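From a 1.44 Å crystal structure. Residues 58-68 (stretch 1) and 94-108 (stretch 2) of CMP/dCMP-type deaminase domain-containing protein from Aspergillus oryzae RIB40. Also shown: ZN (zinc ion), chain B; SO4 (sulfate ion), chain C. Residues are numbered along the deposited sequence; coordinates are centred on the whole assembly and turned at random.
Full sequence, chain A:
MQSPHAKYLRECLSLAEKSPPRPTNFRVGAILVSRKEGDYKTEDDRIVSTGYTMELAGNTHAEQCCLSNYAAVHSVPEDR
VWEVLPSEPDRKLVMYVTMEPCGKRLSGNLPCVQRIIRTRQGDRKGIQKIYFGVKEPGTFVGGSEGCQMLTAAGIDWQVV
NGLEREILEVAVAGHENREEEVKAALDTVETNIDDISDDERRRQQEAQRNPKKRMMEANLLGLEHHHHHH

Stretch 1, residues 58-68: GNTHAEQCCLS
Stretch 2 94-108: VMYVTMEPCGKRLSG

Stretch 1 enters as a loop, with a tight turn at Asn59 (phi/psi -88/80°) where Thr60 N makes a weak 3.0 Å hydrogen bond to Gly58 O, and becomes a helix that starts at Ala62 and runs on beyond Ser68, with His61 at the N-cap position. Stretch 2 opens within a strand that includes Val94 to Val97, turns a corner at Thr98 and Met99, and runs on to Gly108. Helix and strand axes approach to 10.0 Å, their N-to-C directions 137° apart. The register is set by CA-to-CA distances of 7.4 Å for Glu63 and Val97, 9.2 Å for His61 and Cys102, and 8.4 Å for Asn59 and Ser107.

Zinc ties the two stretches together. His61, with phi/psi of -91/168° and chi1 m (-75°), points its CB toward stretch 2; chi2 of -167° brings ND1 to 2.0 Å from ZN. Cys102 answers with chi1 p (63°), placing SG 2.2 Å from ZN. Sharing the metal leaves His61 ND1 and Cys102 SG 3.4 Å apart, with the sulfur at the ring's edge. Water 2, its O 2.5 Å from ZN, and one atom elsewhere in the structure complete the coordination, a site in keeping with a deaminase domain.

With ND1 on the metal, the imidazole keeps NE2 as a donor, and His61 NE2 hydrogen-bonds to sulfate O1 at 2.7 Å. Over one face of the ring lies the Arg105 guanidinium, centres 3.6 Å apart and planes 18° from parallel. His61 NE2 and Arg105 NE, 3.4 Å apart, are both donors, so this is stacking rather than hydrogen bonding. Arg105 reaches it with chi1 m, chi2 t, chi3 p (60°) and chi4 169°, leaving its in-plane donors free for acceptors around the rim. Arg105 NH1 donates to Asn59 O (2.8 Å, 163°), Arg105 NH2 to Gln64 OE1 (3.1 Å), and Arg105 NE to sulfate O3 (2.9 Å). Arginine suits this place because one flat group can both stack and donate in several directions.

Gln64 is extended, chi1 and chi2 both t (178°), with chi3 12°. Its CB points sideways, but its end comes nearer stretch 2. Gln64 OE1 also accepts from His61 N at 2.9 Å, so one amide oxygen joins the start of the helix to the arginine. Asn59, chi1 t and chi2 7°, sends ND2 to sulfate O2 (3.1 Å). The sulfate, probably from the crystallisation liquor, also receives Leu106 N at O4 (2.9 Å) and, at O3, Ser107 N (3.2 Å) and Ser107 OG (2.7 Å; chi1 p).

Glu63 is buried and bent: chi1 m, chi2 93° between wells, chi3 -65°. Glu63 CG lies 3.6 Å from Met95 SD and Glu63 CD 3.7 Å from Val97 CG2 (chi1 p), while Glu63 OE2 approaches Pro101 CA at 3.2 Å. Water 1 O lies 3.0 Å from Glu63 OE2 and 3.1 Å from Met99 O, within hydrogen-bonding reach of both. Met95, chi1 t, chi2 t and chi3 m (-81°), carries its CE to 4.0 Å from Cys66 SG and 4.3 Å from Leu67 CG, a flexible apolar chain suited to packing against the helix.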

ATOM      1  N   GLY A  58      -2.707   3.758 -17.004  1.00 16.87           N
ATOM      2  CA  GLY A  58      -4.005   3.197 -16.675  1.00 19.35           C
ATOM      3  C   GLY A  58      -4.374   3.397 -15.219  1.00 17.18           C
ATOM      4  O   GLY A  58      -3.739   4.141 -14.466  1.00 15.56           O
ATOM      5  N   ASN A  59      -5.431   2.693 -14.813  1.00 17.83           N
ATOM      6  CA  ASN A  59      -6.029   2.876 -13.490  1.00 16.16           C
ATOM      7  C   ASN A  59      -5.305   1.963 -12.510  1.00 15.28           C
ATOM      8  O   ASN A  59      -5.767   0.874 -12.167  1.00 17.46           O
ATOM      9  CB  ASN A  59      -7.525   2.575 -13.555  1.00 17.46           C
ATOM     10  CG  ASN A  59      -8.242   2.836 -12.242  1.00 20.51           C
ATOM     11  OD1 ASN A  59      -7.673   3.359 -11.284  1.00 21.58           O
ATOM     12  ND2 ASN A  59      -9.519   2.479 -12.202  1.00 19.61           N
ATOM     13  N   THR A  60      -4.138   2.415 -12.063  1.00 12.88           N
ATOM     14  CA  THR A  60      -3.272   1.615 -11.208  1.00 11.77           C
ATOM     15  C   THR A  60      -3.205   2.200  -9.801  1.00 12.63           C
ATOM     16  O   THR A  60      -3.135   3.423  -9.622  1.00 13.43           O
ATOM     17  CB  THR A  60      -1.855   1.506 -11.792  1.00 11.37           C
ATOM     18  OG1 THR A  60      -1.309   2.823 -11.991  1.00 12.86           O
ATOM     19  CG2 THR A  60      -1.877   0.751 -13.113  1.00 13.85           C
ATOM     20  N   HIS A  61      -3.215   1.321  -8.805  1.00 11.24           N
ATOM     21  CA  HIS A  61      -3.099   1.717  -7.409  1.00 12.73           C
ATOM     22  C   HIS A  61      -1.638   1.725  -6.964  1.00 11.47           C
ATOM     23  O   HIS A  61      -0.752   1.206  -7.640  1.00 10.74           O
ATOM     24  CB  HIS A  61      -3.911   0.771  -6.533  1.00 11.50           C
ATOM     25  CG  HIS A  61      -5.386   1.004  -6.609  1.00 12.58           C
ATOM     26  ND1 HIS A  61      -6.271   0.452  -5.709  1.00 14.42           N
ATOM     27  CD2 HIS A  61      -6.136   1.710  -7.491  1.00 13.54           C
ATOM     28  CE1 HIS A  61      -7.500   0.826  -6.017  1.00 16.72           C
ATOM     29  NE2 HIS A  61      -7.447   1.583  -7.101  1.00 18.00           N
ATOM     30  N   ALA A  62      -1.387   2.315  -5.790  1.00 10.37           N
ATOM     31  CA  ALA A  62      -0.011   2.459  -5.309  1.00  9.62           C
ATOM     32  C   ALA A  62       0.645   1.107  -5.057  1.00  9.22           C
ATOM     33  O   ALA A  62       1.802   0.882  -5.453  1.00  9.66           O
ATOM     34  CB  ALA A  62       0.001   3.275  -4.022  1.00  9.97           C
ATOM     35  N   GLU A  63      -0.055   0.212  -4.346  1.00  9.93           N
ATOM     36  CA  GLU A  63       0.536  -1.086  -4.024  1.00 10.36           C
ATOM     37  C   GLU A  63       0.753  -1.893  -5.288  1.00  9.33           C
ATOM     38  O   GLU A  63       1.755  -2.613  -5.416  1.00 10.12           O
ATOM     39  CB  GLU A  63      -0.386  -1.853  -3.068  1.00 10.78           C
ATOM     40  CG  GLU A  63      -0.792  -1.081  -1.807  1.00 14.88           C
ATOM     41  CD  GLU A  63      -2.118  -0.333  -1.952  1.00 13.83           C
ATOM     42  OE1 GLU A  63      -2.221   0.606  -2.759  1.00 12.97           O
ATOM     43  OE2 GLU A  63      -3.074  -0.683  -1.246  1.00 20.11           O
ATOM     44  N   GLN A  64      -0.196  -1.787  -6.221  1.00 10.83           N
ATOM     45  CA  GLN A  64      -0.064  -2.397  -7.538  1.00  9.91           C
ATOM     46  C   GLN A  64       1.194  -1.904  -8.241  1.00  9.45           C
ATOM     47  O   GLN A  64       1.998  -2.702  -8.736  1.00 11.42           O
ATOM     48  CB  GLN A  64      -1.313  -2.040  -8.349  1.00 11.95           C
ATOM     49  CG  GLN A  64      -1.358  -2.532  -9.784  1.00 14.80           C
ATOM     50  CD  GLN A  64      -2.662  -2.148 -10.466  1.00 13.38           C
ATOM     51  OE1 GLN A  64      -3.438  -1.339  -9.951  1.00 14.53           O
ATOM     52  NE2 GLN A  64      -2.912  -2.739 -11.626  1.00 18.93           N
ATOM     53  N   CYS A  65       1.389  -0.587  -8.285  1.00 10.56           N
ATOM     54  CA  CYS A  65       2.566  -0.040  -8.953  1.00  9.35           C
ATOM     55  C   CYS A  65       3.846  -0.437  -8.229  1.00 10.02           C
ATOM     56  O   CYS A  65       4.869  -0.706  -8.867  1.00 10.07           O
ATOM     57  CB  CYS A  65       2.441   1.477  -9.010  1.00 10.15           C
ATOM     58  SG  CYS A  65       1.232   1.979 -10.282  1.00 10.48           S
ATOM     59  N   CYS A  66       3.819  -0.456  -6.898  1.00  8.59           N
ATOM     60  CA  CYS A  66       4.997  -0.855  -6.133  1.00  8.86           C
ATOM     61  C   CYS A  66       5.448  -2.259  -6.523  1.00  9.80           C
ATOM     62  O   CYS A  66       6.640  -2.508  -6.773  1.00  9.61           O
ATOM     63  CB  CYS A  66       4.639  -0.784  -4.648  1.00 10.28           C
ATOM     64  SG  CYS A  66       5.981  -1.194  -3.510  1.00 11.19           S
ATOM     65  N   LEU A  67       4.498  -3.192  -6.593  1.00  9.50           N
ATOM     66  CA  LEU A  67       4.829  -4.566  -6.960  1.00  9.58           C
ATOM     67  C   LEU A  67       5.192  -4.676  -8.432  1.00  9.96           C
ATOM     68  O   LEU A  67       6.119  -5.415  -8.796  1.00 10.79           O
ATOM     69  CB  LEU A  67       3.647  -5.481  -6.631  1.00 10.23           C
ATOM     70  CG  LEU A  67       3.375  -5.649  -5.132  1.00  9.65           C
ATOM     71  CD1 LEU A  67       2.044  -6.347  -4.881  1.00 13.37           C
ATOM     72  CD2 LEU A  67       4.498  -6.400  -4.450  1.00 14.31           C
ATOM     73  N   SER A  68       4.478  -3.949  -9.295  1.00  9.86           N
ATOM     74  CA  SER A  68       4.751  -4.041 -10.722  1.00  9.70           C
ATOM     75  C   SER A  68       6.104  -3.436 -11.073  1.00 10.76           C
ATOM     76  O   SER A  68       6.780  -3.922 -11.988  1.00 11.52           O
ATOM     77  CB  SER A  68       3.643  -3.329 -11.485  1.00 10.85           C
ATOM     78  OG  SER A  68       2.443  -4.079 -11.431  1.00 16.48           O
ATOM     79  N   VAL A  94       7.656  -5.869   4.661  1.00 10.85           N
ATOM     80  CA  VAL A  94       6.606  -5.040   5.234  1.00 10.63           C
ATOM     81  C   VAL A  94       6.287  -3.964   4.211  1.00 11.05           C
ATOM     82  O   VAL A  94       7.202  -3.369   3.631  1.00 12.20           O
ATOM     83  CB  VAL A  94       7.100  -4.397   6.543  1.00 13.99           C
ATOM     84  CG1 VAL A  94       6.122  -3.366   7.042  1.00 21.58           C
ATOM     85  CG2 VAL A  94       7.374  -5.477   7.591  1.00 15.05           C
ATOM     86  N   MET A  95       5.003  -3.713   3.978  1.00  9.24           N
ATOM     87  CA  MET A  95       4.584  -2.637   3.093  1.00  9.39           C
ATOM     88  C   MET A  95       3.923  -1.522   3.887  1.00 11.00           C
ATOM     89  O   MET A  95       2.996  -1.769   4.668  1.00 12.43           O
ATOM     90  CB  MET A  95       3.648  -3.137   1.993  1.00 11.16           C
ATOM     91  CG  MET A  95       3.336  -2.041   0.975  1.00 11.77           C
ATOM     92  SD  MET A  95       2.202  -2.538  -0.332  1.00 13.98           S
ATOM     93  CE  MET A  95       3.337  -3.397  -1.429  1.00 13.43           C
ATOM     94  N   TYR A  96       4.426  -0.304   3.705  1.00  9.55           N
ATOM     95  CA  TYR A  96       3.767   0.902   4.181  1.00 10.57           C
ATOM     96  C   TYR A  96       2.947   1.488   3.042  1.00 10.21           C
ATOM     97  O   TYR A  96       3.375   1.487   1.884  1.00  9.39           O
ATOM     98  CB  TYR A  96       4.807   1.933   4.620  1.00  9.81           C
ATOM     99  CG  TYR A  96       5.558   1.549   5.867  1.00  9.22           C
ATOM    100  CD1 TYR A  96       6.733   0.788   5.800  1.00 10.02           C
ATOM    101  CD2 TYR A  96       5.107   1.950   7.122  1.00 10.26           C
ATOM    102  CE1 TYR A  96       7.420   0.431   6.956  1.00 13.16           C
ATOM    103  CE2 TYR A  96       5.785   1.593   8.281  1.00 11.00           C
ATOM    104  CZ  TYR A  96       6.944   0.847   8.194  1.00 11.41           C
ATOM    105  OH  TYR A  96       7.616   0.503   9.333  1.00 13.79           O
ATOM    106  N   VAL A  97       1.752   1.968   3.363  1.00  9.94           N
ATOM    107  CA  VAL A  97       0.884   2.564   2.354  1.00 10.67           C
ATOM    108  C   VAL A  97      -0.004   3.576   3.062  1.00 10.30           C
ATOM    109  O   VAL A  97      -0.402   3.350   4.204  1.00 11.40           O
ATOM    110  CB  VAL A  97       0.099   1.459   1.608  1.00 15.30           C
ATOM    111  CG1 VAL A  97      -0.684   0.599   2.570  1.00 18.54           C
ATOM    112  CG2 VAL A  97      -0.802   2.032   0.543  1.00 14.19           C
ATOM    113  N   THR A  98      -0.275   4.718   2.417  1.00 10.14           N
ATOM    114  CA  THR A  98      -0.968   5.766   3.166  1.00 10.65           C
ATOM    115  C   THR A  98      -2.375   5.327   3.559  1.00 11.87           C
ATOM    116  O   THR A  98      -2.816   5.597   4.679  1.00 12.32           O
ATOM    117  CB  THR A  98      -0.981   7.112   2.432  1.00 11.10           C
ATOM    118  OG1 THR A  98      -1.612   6.975   1.154  1.00 12.27           O
ATOM    119  CG2 THR A  98       0.433   7.661   2.266  1.00 11.00           C
ATOM    120  N   MET A  99      -3.087   4.638   2.668  1.00 11.54           N
ATOM    121  CA  MET A  99      -4.452   4.200   2.937  1.00 11.93           C
ATOM    122  C   MET A  99      -4.530   2.678   2.982  1.00 14.83           C
ATOM    123  O   MET A  99      -3.686   1.978   2.420  1.00 13.43           O
ATOM    124  CB  MET A  99      -5.407   4.747   1.867  1.00 12.31           C
ATOM    125  CG  MET A  99      -5.414   6.277   1.773  1.00 13.12           C
ATOM    126  SD  MET A  99      -6.679   6.929   0.685  1.00 15.25           S
ATOM    127  CE  MET A  99      -8.165   6.672   1.667  1.00 15.35           C
ATOM    128  N   GLU A 100      -5.554   2.177   3.677  1.00 13.84           N
ATOM    129  CA  GLU A 100      -5.785   0.744   3.795  1.00 15.49           C
ATOM    130  C   GLU A 100      -5.826   0.105   2.404  1.00 14.13           C
ATOM    131  O   GLU A 100      -6.496   0.632   1.511  1.00 14.56           O
ATOM    132  CB  GLU A 100      -7.141   0.526   4.477  1.00 15.23           C
ATOM    133  CG  GLU A 100      -7.589  -0.920   4.557  1.00 18.10           C
ATOM    134  CD  GLU A 100      -9.030  -1.045   5.008  1.00 22.88           C
ATOM    135  OE1 GLU A 100      -9.668  -0.003   5.250  1.00 29.99           O
ATOM    136  OE2 GLU A 100      -9.534  -2.182   5.110  1.00 22.34           O
ATOM    137  N   PRO A 101      -5.130  -1.012   2.185  1.00 12.81           N
ATOM    138  CA  PRO A 101      -5.219  -1.678   0.874  1.00 12.46           C
ATOM    139  C   PRO A 101      -6.638  -2.129   0.558  1.00 12.92           C
ATOM    140  O   PRO A 101      -7.350  -2.663   1.413  1.00 14.52           O
ATOM    141  CB  PRO A 101      -4.272  -2.879   1.013  1.00 16.03           C
ATOM    142  CG  PRO A 101      -3.990  -3.003   2.480  1.00 25.90           C
ATOM    143  CD  PRO A 101      -4.136  -1.642   3.068  1.00 15.78           C
ATOM    144  N   CYS A 102      -7.042  -1.920  -0.689  1.00 13.00           N
ATOM    145  CA  CYS A 102      -8.413  -2.212  -1.072  1.00 14.41           C
ATOM    146  C   CYS A 102      -8.654  -3.713  -1.201  1.00 16.33           C
ATOM    147  O   CYS A 102      -7.769  -4.490  -1.588  1.00 16.26           O
ATOM    148  CB  CYS A 102      -8.794  -1.500  -2.373  1.00 15.75           C
ATOM    149  SG  CYS A 102      -7.856  -1.989  -3.879  1.00 14.49           S
ATOM    150  N   GLY A 103      -9.878  -4.111  -0.870  1.00 16.22           N
ATOM    151  CA  GLY A 103     -10.293  -5.488  -1.044  1.00 19.31           C
ATOM    152  C   GLY A 103     -11.350  -5.642  -2.114  1.00 19.22           C
ATOM    153  O   GLY A 103     -11.767  -6.758  -2.441  1.00 21.68           O
ATOM    154  N   LYS A 104     -11.792  -4.509  -2.659  1.00 19.90           N
ATOM    155  CA  LYS A 104     -12.787  -4.441  -3.715  1.00 22.97           C
ATOM    156  C   LYS A 104     -12.478  -3.193  -4.526  1.00 21.03           C
ATOM    157  O   LYS A 104     -12.044  -2.181  -3.968  1.00 21.35           O
ATOM    158  CB  LYS A 104     -14.199  -4.344  -3.123  1.00 27.45           C
ATOM    159  CG  LYS A 104     -15.312  -4.375  -4.151  1.00 42.99           C
ATOM    160  CD  LYS A 104     -16.589  -4.967  -3.569  1.00 53.60           C
ATOM    161  CE  LYS A 104     -17.803  -4.590  -4.404  1.00 59.71           C
ATOM    162  NZ  LYS A 104     -18.523  -3.419  -3.831  1.00 59.34           N
ATOM    163  N   ARG A 105     -12.678  -3.270  -5.839  1.00 21.85           N
ATOM    164  CA  ARG A 105     -12.451  -2.131  -6.717  1.00 21.54           C
ATOM    165  C   ARG A 105     -13.665  -1.922  -7.608  1.00 25.43           C
ATOM    166  O   ARG A 105     -14.385  -2.870  -7.929  1.00 29.02           O
ATOM    167  CB  ARG A 105     -11.184  -2.316  -7.571  1.00 24.51           C
ATOM    168  CG  ARG A 105      -9.910  -2.204  -6.763  1.00 22.18           C
ATOM    169  CD  ARG A 105      -8.653  -2.281  -7.631  1.00 22.17           C
ATOM    170  NE  ARG A 105      -8.612  -1.205  -8.615  1.00 21.78           N
ATOM    171  CZ  ARG A 105      -7.552  -0.905  -9.356  1.00 18.02           C
ATOM    172  NH1 ARG A 105      -7.625   0.092 -10.232  1.00 21.85           N
ATOM    173  NH2 ARG A 105      -6.427  -1.600  -9.231  1.00 16.51           N
ATOM    174  N   LEU A 106     -13.889  -0.663  -7.995  1.00 26.15           N
ATOM    175  CA  LEU A 106     -15.004  -0.353  -8.885  1.00 28.28           C
ATOM    176  C   LEU A 106     -14.745  -0.875 -10.289  1.00 27.36           C
ATOM    177  O   LEU A 106     -15.664  -1.357 -10.962  1.00 32.37           O
ATOM    178  CB  LEU A 106     -15.256   1.152  -8.910  1.00 30.55           C
ATOM    179  CG  LEU A 106     -16.046   1.642  -7.700  1.00 34.22           C
ATOM    180  CD1 LEU A 106     -16.158   3.154  -7.692  1.00 35.05           C
ATOM    181  CD2 LEU A 106     -17.409   0.998  -7.716  1.00 41.10           C
ATOM    182  N   SER A 107     -13.506  -0.771 -10.752  1.00 29.84           N
ATOM    183  CA  SER A 107     -13.107  -1.387 -12.002  1.00 31.79           C
ATOM    184  C   SER A 107     -13.013  -2.900 -11.822  1.00 32.26           C
ATOM    185  O   SER A 107     -13.189  -3.441 -10.725  1.00 34.83           O
ATOM    186  CB  SER A 107     -11.782  -0.789 -12.466  1.00 30.58           C
ATOM    187  OG  SER A 107     -10.727  -1.184 -11.604  1.00 29.21           O
ATOM    188  N   GLY A 108     -12.737  -3.597 -12.917  1.00 37.26           N
ATOM    189  CA  GLY A 108     -12.561  -5.028 -12.837  1.00 33.16           C
ATOM    190  C   GLY A 108     -11.185  -5.473 -12.410  1.00 30.56           C
ATOM    191  O   GLY A 108     -10.884  -6.668 -12.447  1.00 32.04           O
TER
HETATM  192 ZN    ZN B 300      -5.996  -0.803  -4.118  1.00 14.13          ZN
HETATM  193  S   SO4 C 301     -11.094   1.709  -8.841  1.00 19.78           S
HETATM  194  O1  SO4 C 301      -9.847   2.187  -8.226  1.00 22.19           O
HETATM  195  O2  SO4 C 301     -11.513   2.704  -9.823  1.00 26.40           O
HETATM  196  O3  SO4 C 301     -10.852   0.446  -9.512  1.00 23.28           O
HETATM  197  O4  SO4 C 301     -12.045   1.565  -7.752  1.00 23.65           O
HETATM  198  O   HOH W   1      -4.408   1.926  -0.628  1.00 30.34           O
HETATM  199  O   HOH W   2      -6.121   0.983  -2.332  1.00 16.83           O